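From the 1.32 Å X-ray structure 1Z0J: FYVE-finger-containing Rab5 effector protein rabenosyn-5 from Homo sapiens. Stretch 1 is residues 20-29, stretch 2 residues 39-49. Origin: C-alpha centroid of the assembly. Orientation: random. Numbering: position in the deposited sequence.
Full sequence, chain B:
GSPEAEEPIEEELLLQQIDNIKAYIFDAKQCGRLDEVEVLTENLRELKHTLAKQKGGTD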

ATOM      1  N   ASN B  20      -4.473  16.726   3.885  1.00 19.91           N
ATOM      2  CA  ASN B  20      -3.238  16.048   3.476  1.00 21.71           C
ATOM      3  C   ASN B  20      -3.099  15.917   1.949  1.00 20.34           C
ATOM      4  O   ASN B  20      -2.051  16.233   1.386  1.00 19.87           O
ATOM      5  CB  ASN B  20      -3.135  14.678   4.160  1.00 19.13           C
ATOM      6  CG  ASN B  20      -1.747  14.058   4.049  1.00 20.33           C
ATOM      7  OD1 ASN B  20      -0.731  14.753   4.045  1.00 23.48           O
ATOM      8  ND2 ASN B  20      -1.705  12.732   3.969  1.00 18.75           N
ATOM      9  N   ILE B  21      -4.157  15.457   1.278  1.00 18.61           N
ATOM     10  CA  ILE B  21      -4.150  15.355  -0.188  1.00 19.93           C
ATOM     11  C   ILE B  21      -4.028  16.734  -0.859  1.00 21.11           C
ATOM     12  O   ILE B  21      -3.345  16.866  -1.877  1.00 20.46           O
ATOM     13  CB  ILE B  21      -5.376  14.549  -0.734  1.00 18.21           C
ATOM     14  CG1 ILE B  21      -5.350  13.097  -0.220  1.00 14.91           C
ATOM     15  CG2 ILE B  21      -5.449  14.591  -2.265  1.00 20.65           C
ATOM     16  CD1 ILE B  21      -4.100  12.276  -0.582  1.00 16.03           C
ATOM     17  N   LYS B  22      -4.674  17.745  -0.274  1.00 22.74           N
ATOM     18  CA  LYS B  22      -4.523  19.136  -0.726  1.00 24.84           C
ATOM     19  C   LYS B  22      -3.070  19.606  -0.642  1.00 26.09           C
ATOM     20  O   LYS B  22      -2.619  20.369  -1.489  1.00 25.91           O
ATOM     21  CB  LYS B  22      -5.443  20.079   0.057  1.00 23.55           C
ATOM     22  CG  LYS B  22      -6.892  20.049  -0.411  1.00 28.82           C
ATOM     23  CD  LYS B  22      -7.769  20.991   0.398  1.00 33.51           C
ATOM     24  CE  LYS B  22      -9.206  20.961  -0.104  1.00 37.43           C
ATOM     25  NZ  LYS B  22     -10.079  21.929   0.621  1.00 41.46           N
ATOM     26  N   ALA B  23      -2.349  19.147   0.380  1.00 24.34           N
ATOM     27  CA  ALA B  23      -0.914  19.429   0.517  1.00 24.02           C
ATOM     28  C   ALA B  23      -0.092  18.713  -0.562  1.00 24.76           C
ATOM     29  O   ALA B  23       0.832  19.302  -1.131  1.00 27.52           O
ATOM     30  CB  ALA B  23      -0.418  19.070   1.917  1.00 25.17           C
ATOM     31  N   TYR B  24      -0.436  17.454  -0.852  1.00 23.56           N
ATOM     32  CA  TYR B  24       0.175  16.717  -1.970  1.00 21.95           C
ATOM     33  C   TYR B  24      -0.122  17.371  -3.310  1.00 26.31           C
ATOM     34  O   TYR B  24       0.731  17.379  -4.197  1.00 25.96           O
ATOM     35  CB  TYR B  24      -0.298  15.258  -2.030  1.00 21.41           C
ATOM     36  CG  TYR B  24       0.448  14.289  -1.141  1.00 17.33           C
ATOM     37  CD1 TYR B  24      -0.209  13.647  -0.095  1.00 18.84           C
ATOM     38  CD2 TYR B  24       1.797  14.005  -1.350  1.00 18.49           C
ATOM     39  CE1 TYR B  24       0.458  12.747   0.729  1.00 18.73           C
ATOM     40  CE2 TYR B  24       2.479  13.107  -0.525  1.00 18.59           C
ATOM     41  CZ  TYR B  24       1.799  12.489   0.509  1.00 16.07           C
ATOM     42  OH  TYR B  24       2.450  11.599   1.325  1.00 15.50           O
ATOM     43  N   ILE B  25      -1.340  17.891  -3.458  1.00 26.47           N
ATOM     44  CA  ILE B  25      -1.728  18.620  -4.667  1.00 26.82           C
ATOM     45  C   ILE B  25      -0.949  19.927  -4.802  1.00 26.38           C
ATOM     46  O   ILE B  25      -0.400  20.204  -5.861  1.00 27.02           O
ATOM     47  CB  ILE B  25      -3.259  18.856  -4.754  1.00 26.38           C
ATOM     48  CG1 ILE B  25      -3.971  17.533  -5.046  1.00 27.57           C
ATOM     49  CG2 ILE B  25      -3.596  19.901  -5.835  1.00 27.45           C
ATOM     50  CD1 ILE B  25      -5.473  17.580  -4.904  1.00 24.39           C
ATOM     51  N   PHE B  26      -0.882  20.708  -3.726  1.00 28.73           N
ATOM     52  CA  PHE B  26      -0.104  21.950  -3.718  1.00 32.36           C
ATOM     53  C   PHE B  26       1.344  21.728  -4.167  1.00 37.83           C
ATOM     54  O   PHE B  26       1.907  22.557  -4.886  1.00 31.26           O
ATOM     55  CB  PHE B  26      -0.145  22.599  -2.340  1.00 32.29           C
ATOM     56  N   ASP B  27       1.928  20.603  -3.756  1.00 32.25           N
ATOM     57  CA  ASP B  27       3.313  20.263  -4.085  1.00 34.10           C
ATOM     58  C   ASP B  27       3.482  19.701  -5.498  1.00 34.43           C
ATOM     59  O   ASP B  27       4.485  19.978  -6.160  1.00 36.24           O
ATOM     60  CB  ASP B  27       3.886  19.297  -3.051  1.00 31.67           C
ATOM     61  N   ALA B  28       2.512  18.909  -5.955  1.00 35.07           N
ATOM     62  CA  ALA B  28       2.541  18.356  -7.312  1.00 31.97           C
ATOM     63  C   ALA B  28       2.235  19.415  -8.379  1.00 34.58           C
ATOM     64  O   ALA B  28       2.622  19.260  -9.538  1.00 35.98           O
ATOM     65  CB  ALA B  28       1.592  17.168  -7.436  1.00 32.76           C
ATOM     66  N   LYS B  29       1.536  20.480  -7.983  1.00 33.84           N
ATOM     67  CA  LYS B  29       1.291  21.629  -8.860  1.00 37.27           C
ATOM     68  C   LYS B  29       2.508  22.548  -8.933  1.00 38.92           C
ATOM     69  O   LYS B  29       2.825  23.081  -9.999  1.00 47.46           O
ATOM     70  CB  LYS B  29       0.057  22.418  -8.409  1.00 31.81           C
ATOM     71  CG  LYS B  29      -1.253  21.929  -9.015  1.00 34.79           C
ATOM     72  CD  LYS B  29      -2.437  22.718  -8.480  1.00 30.41           C
ATOM     73  CE  LYS B  29      -3.728  22.307  -9.167  1.00 40.65           C
ATOM     74  NZ  LYS B  29      -4.877  23.150  -8.736  1.00 42.92           N
ATOM     75  N   VAL B  39      -4.133  12.272 -10.551  1.00 22.29           N
ATOM     76  CA  VAL B  39      -4.301  11.115  -9.663  1.00 21.36           C
ATOM     77  C   VAL B  39      -4.728  11.554  -8.260  1.00 15.83           C
ATOM     78  O   VAL B  39      -5.659  10.980  -7.662  1.00 18.07           O
ATOM     79  CB  VAL B  39      -2.994  10.275  -9.594  1.00 20.22           C
ATOM     80  CG1 VAL B  39      -2.993   9.325  -8.393  1.00 23.68           C
ATOM     81  CG2 VAL B  39      -2.801   9.501 -10.887  1.00 23.77           C
ATOM     82  N   LEU B  40      -4.055  12.579  -7.757  1.00 17.71           N
ATOM     83  CA  LEU B  40      -4.329  13.131  -6.442  1.00 17.74           C
ATOM     84  C   LEU B  40      -5.671  13.864  -6.403  1.00 19.78           C
ATOM     85  O   LEU B  40      -6.393  13.791  -5.411  1.00 16.20           O
ATOM     86  CB  LEU B  40      -3.188  14.047  -6.007  1.00 20.51           C
ATOM     87  CG  LEU B  40      -1.858  13.332  -5.758  1.00 16.52           C
ATOM     88  CD1 LEU B  40      -0.701  14.315  -5.847  1.00 23.31           C
ATOM     89  CD2 LEU B  40      -1.852  12.614  -4.404  1.00 17.76           C
ATOM     90  N   THR B  41      -6.003  14.560  -7.488  1.00 20.26           N
ATOM     91  CA  THR B  41      -7.283  15.260  -7.611  1.00 20.19           C
ATOM     92  C   THR B  41      -8.463  14.280  -7.621  1.00 18.06           C
ATOM     93  O   THR B  41      -9.510  14.556  -7.020  1.00 20.46           O
ATOM     94  CB  THR B  41      -7.277  16.197  -8.841  1.00 19.47           C
ATOM     95  OG1 THR B  41      -6.252  17.182  -8.653  1.00 21.98           O
ATOM     96  CG2 THR B  41      -8.621  16.902  -9.021  1.00 24.04           C
ATOM     97  N   GLU B  42      -8.284  13.134  -8.269  1.00 17.84           N
ATOM     98  CA  GLU B  42      -9.283  12.060  -8.255  1.00 20.43           C
ATOM     99  C   GLU B  42      -9.522  11.547  -6.826  1.00 19.22           C
ATOM    100  O   GLU B  42     -10.665  11.347  -6.406  1.00 18.86           O
ATOM    101  CB  GLU B  42      -8.843  10.911  -9.170  1.00 20.63           C
ATOM    102  CG  GLU B  42      -9.786   9.714  -9.207  1.00 24.70           C
ATOM    103  CD  GLU B  42      -9.086   8.412  -9.567  1.00 31.64           C
ATOM    104  OE1 GLU B  42      -8.028   8.451 -10.231  1.00 40.79           O
ATOM    105  OE2 GLU B  42      -9.598   7.340  -9.180  1.00 41.25           O
ATOM    106  N   ASN B  43      -8.440  11.341  -6.079  1.00 16.03           N
ATOM    107  CA  ASN B  43      -8.556  10.922  -4.680  1.00 15.91           C
ATOM    108  C   ASN B  43      -9.252  11.987  -3.828  1.00 15.27           C
ATOM    109  O   ASN B  43     -10.096  11.669  -2.985  1.00 14.88           O
ATOM    110  CB  ASN B  43      -7.178  10.597  -4.096  1.00 15.16           C
ATOM    111  CG  ASN B  43      -7.280   9.921  -2.756  1.00 13.44           C
ATOM    112  OD1 ASN B  43      -6.906  10.482  -1.733  1.00 13.58           O
ATOM    113  ND2 ASN B  43      -7.822   8.709  -2.750  1.00 15.54           N
ATOM    114  N   LEU B  44      -8.902  13.247  -4.051  1.00 16.11           N
ATOM    115  CA  LEU B  44      -9.573  14.356  -3.382  1.00 17.46           C
ATOM    116  C   LEU B  44     -11.084  14.328  -3.641  1.00 18.77           C
ATOM    117  O   LEU B  44     -11.881  14.464  -2.717  1.00 15.48           O
ATOM    118  CB  LEU B  44      -8.976  15.705  -3.814  1.00 18.20           C
ATOM    119  CG  LEU B  44      -9.554  16.959  -3.152  1.00 19.91           C
ATOM    120  CD1 LEU B  44      -9.306  16.949  -1.647  1.00 24.68           C
ATOM    121  CD2 LEU B  44      -8.983  18.221  -3.785  1.00 24.21           C
ATOM    122  N   ARG B  45     -11.470  14.127  -4.898  1.00 17.90           N
ATOM    123  CA  ARG B  45     -12.883  14.032  -5.259  1.00 20.02           C
ATOM    124  C   ARG B  45     -13.581  12.905  -4.495  1.00 18.18           C
ATOM    125  O   ARG B  45     -14.704  13.064  -4.002  1.00 16.66           O
ATOM    126  CB  ARG B  45     -13.038  13.835  -6.767  1.00 20.40           C
ATOM    127  CG  ARG B  45     -12.778  15.100  -7.579  1.00 24.85           C
ATOM    128  CD  ARG B  45     -13.256  14.941  -9.014  1.00 28.28           C
ATOM    129  NE  ARG B  45     -12.637  15.914  -9.913  1.00 33.65           N
ATOM    130  CZ  ARG B  45     -11.616  15.651 -10.725  1.00 36.25           C
ATOM    131  NH1 ARG B  45     -11.078  14.439 -10.764  1.00 40.74           N
ATOM    132  NH2 ARG B  45     -11.129  16.609 -11.503  1.00 38.85           N
ATOM    133  N   GLU B  46     -12.901  11.773  -4.368  1.00 16.77           N
ATOM    134  CA  GLU B  46     -13.460  10.621  -3.669  1.00 17.36           C
ATOM    135  C   GLU B  46     -13.617  10.858  -2.168  1.00 14.88           C
ATOM    136  O   GLU B  46     -14.627  10.467  -1.574  1.00 16.96           O
ATOM    137  CB  GLU B  46     -12.638   9.365  -3.967  1.00 20.71           C
ATOM    138  CG  GLU B  46     -12.935   8.808  -5.360  1.00 27.17           C
ATOM    139  CD  GLU B  46     -11.726   8.204  -6.049  1.00 33.04           C
ATOM    140  OE1 GLU B  46     -10.738   7.869  -5.363  1.00 36.17           O
ATOM    141  OE2 GLU B  46     -11.772   8.060  -7.291  1.00 36.42           O
ATOM    142  N   LEU B  47     -12.622  11.500  -1.556  1.00 14.38           N
ATOM    143  CA  LEU B  47     -12.706  11.863  -0.146  1.00 13.55           C
ATOM    144  C   LEU B  47     -13.861  12.829   0.100  1.00 14.12           C
ATOM    145  O   LEU B  47     -14.608  12.676   1.074  1.00 14.25           O
ATOM    146  CB  LEU B  47     -11.389  12.479   0.333  1.00 14.80           C
ATOM    147  CG  LEU B  47     -10.140  11.589   0.342  1.00 14.33           C
ATOM    148  CD1 LEU B  47      -8.912  12.429   0.615  1.00 14.88           C
ATOM    149  CD2 LEU B  47     -10.255  10.446   1.358  1.00 17.49           C
ATOM    150  N   LYS B  48     -14.015  13.817  -0.780  1.00 14.17           N
ATOM    151  CA  LYS B  48     -15.110  14.781  -0.666  1.00 16.32           C
ATOM    152  C   LYS B  48     -16.486  14.125  -0.834  1.00 14.99           C
ATOM    153  O   LYS B  48     -17.433  14.477  -0.132  1.00 16.47           O
ATOM    154  CB  LYS B  48     -14.921  15.924  -1.666  1.00 16.66           C
ATOM    155  CG  LYS B  48     -13.812  16.891  -1.287  1.00 17.10           C
ATOM    156  CD  LYS B  48     -13.671  18.017  -2.306  1.00 23.82           C
ATOM    157  CE  LYS B  48     -12.786  19.132  -1.771  1.00 31.43           C
ATOM    158  NZ  LYS B  48     -12.801  20.339  -2.644  1.00 36.95           N
ATOM    159  N   HIS B  49     -16.592  13.156  -1.741  1.00 15.53           N
ATOM    160  CA  HIS B  49     -17.832  12.391  -1.924  1.00 16.19           C
ATOM    161  C   HIS B  49     -18.191  11.608  -0.665  1.00 17.88           C
ATOM    162  O   HIS B  49     -19.349  11.595  -0.233  1.00 16.16           O
ATOM    163  CB  HIS B  49     -17.722  11.443  -3.126  1.00 17.30           C
ATOM    164  CG  HIS B  49     -18.951  10.615  -3.363  1.00 20.09           C
ATOM    165  ND1 HIS B  49     -19.139   9.377  -2.787  1.00 27.36           N
ATOM    166  CD2 HIS B  49     -20.051  10.850  -4.116  1.00 25.83           C
ATOM    167  CE1 HIS B  49     -20.303   8.886  -3.172  1.00 22.30           C
ATOM    168  NE2 HIS B  49     -20.874   9.760  -3.982  1.00 22.78           N
TER

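The two stretches are helical segments of one chain, packed nearly antiparallel with their axes 9.5 Å apart at closest approach. No hydrogen bond crosses between them; each helix satisfies its own backbone, and apolar packing supplies the contact, burying 451 Å² in all.

Along stretch 2, Val39 points out of reach, and contact begins with Leu40, which gives up more area than any other residue here. Its CB lies 3.7 Å from Ile25 CG1, while its two methyls reach Ala28 and Tyr24: CD1 lies 4.0 Å from Ala28 CB, and both methyls lie near Tyr24 CB, CD2 at 3.9 Å and CD1 at 4.0 Å. A branched leucine can touch all three, and the single methyl of Ala28 points toward stretch 2 and meets CD1. The CA-to-CB bond of Thr41 points sideways, and its OG1 lies 3.8 Å from Ile25 CD1. That hydroxyl is hydrogen-bonded just outside the stretch, so it can tolerate an apolar neighbor. Glu42 points away, as suits a charged side chain.

Asn43 points inward. Its OD1 lies 3.4 Å from Ile21 CG1, a van der Waals contact, and the buried oxygen is hydrogen-bonded elsewhere in the structure. Leu44 closes on both isoleucines, with CB 4.0 Å from Ile21 CG2 and CD2 3.7 Å from Ile25 CD1; its CD1 also meets the aliphatic part of Lys22, 4.1 Å from CG.

Arg45 and Glu46 face out of reach, but Leu47 returns to the interface, where its CD1 lies 3.7 Å from Ile21 CG1. It completes the hole formed with Leu40, Asn43 and Leu44, into which Ile21 fits as a knob. Lys48 then borders the contact: its CE comes within 4.4 Å of Lys22 CE. The long methylene chains allow this approach, although the like-charged NZ atoms of Lys22 and Lys48 are only 4.5 Å apart, a pairing that contributes no salt bridge. His49 lies beyond reach.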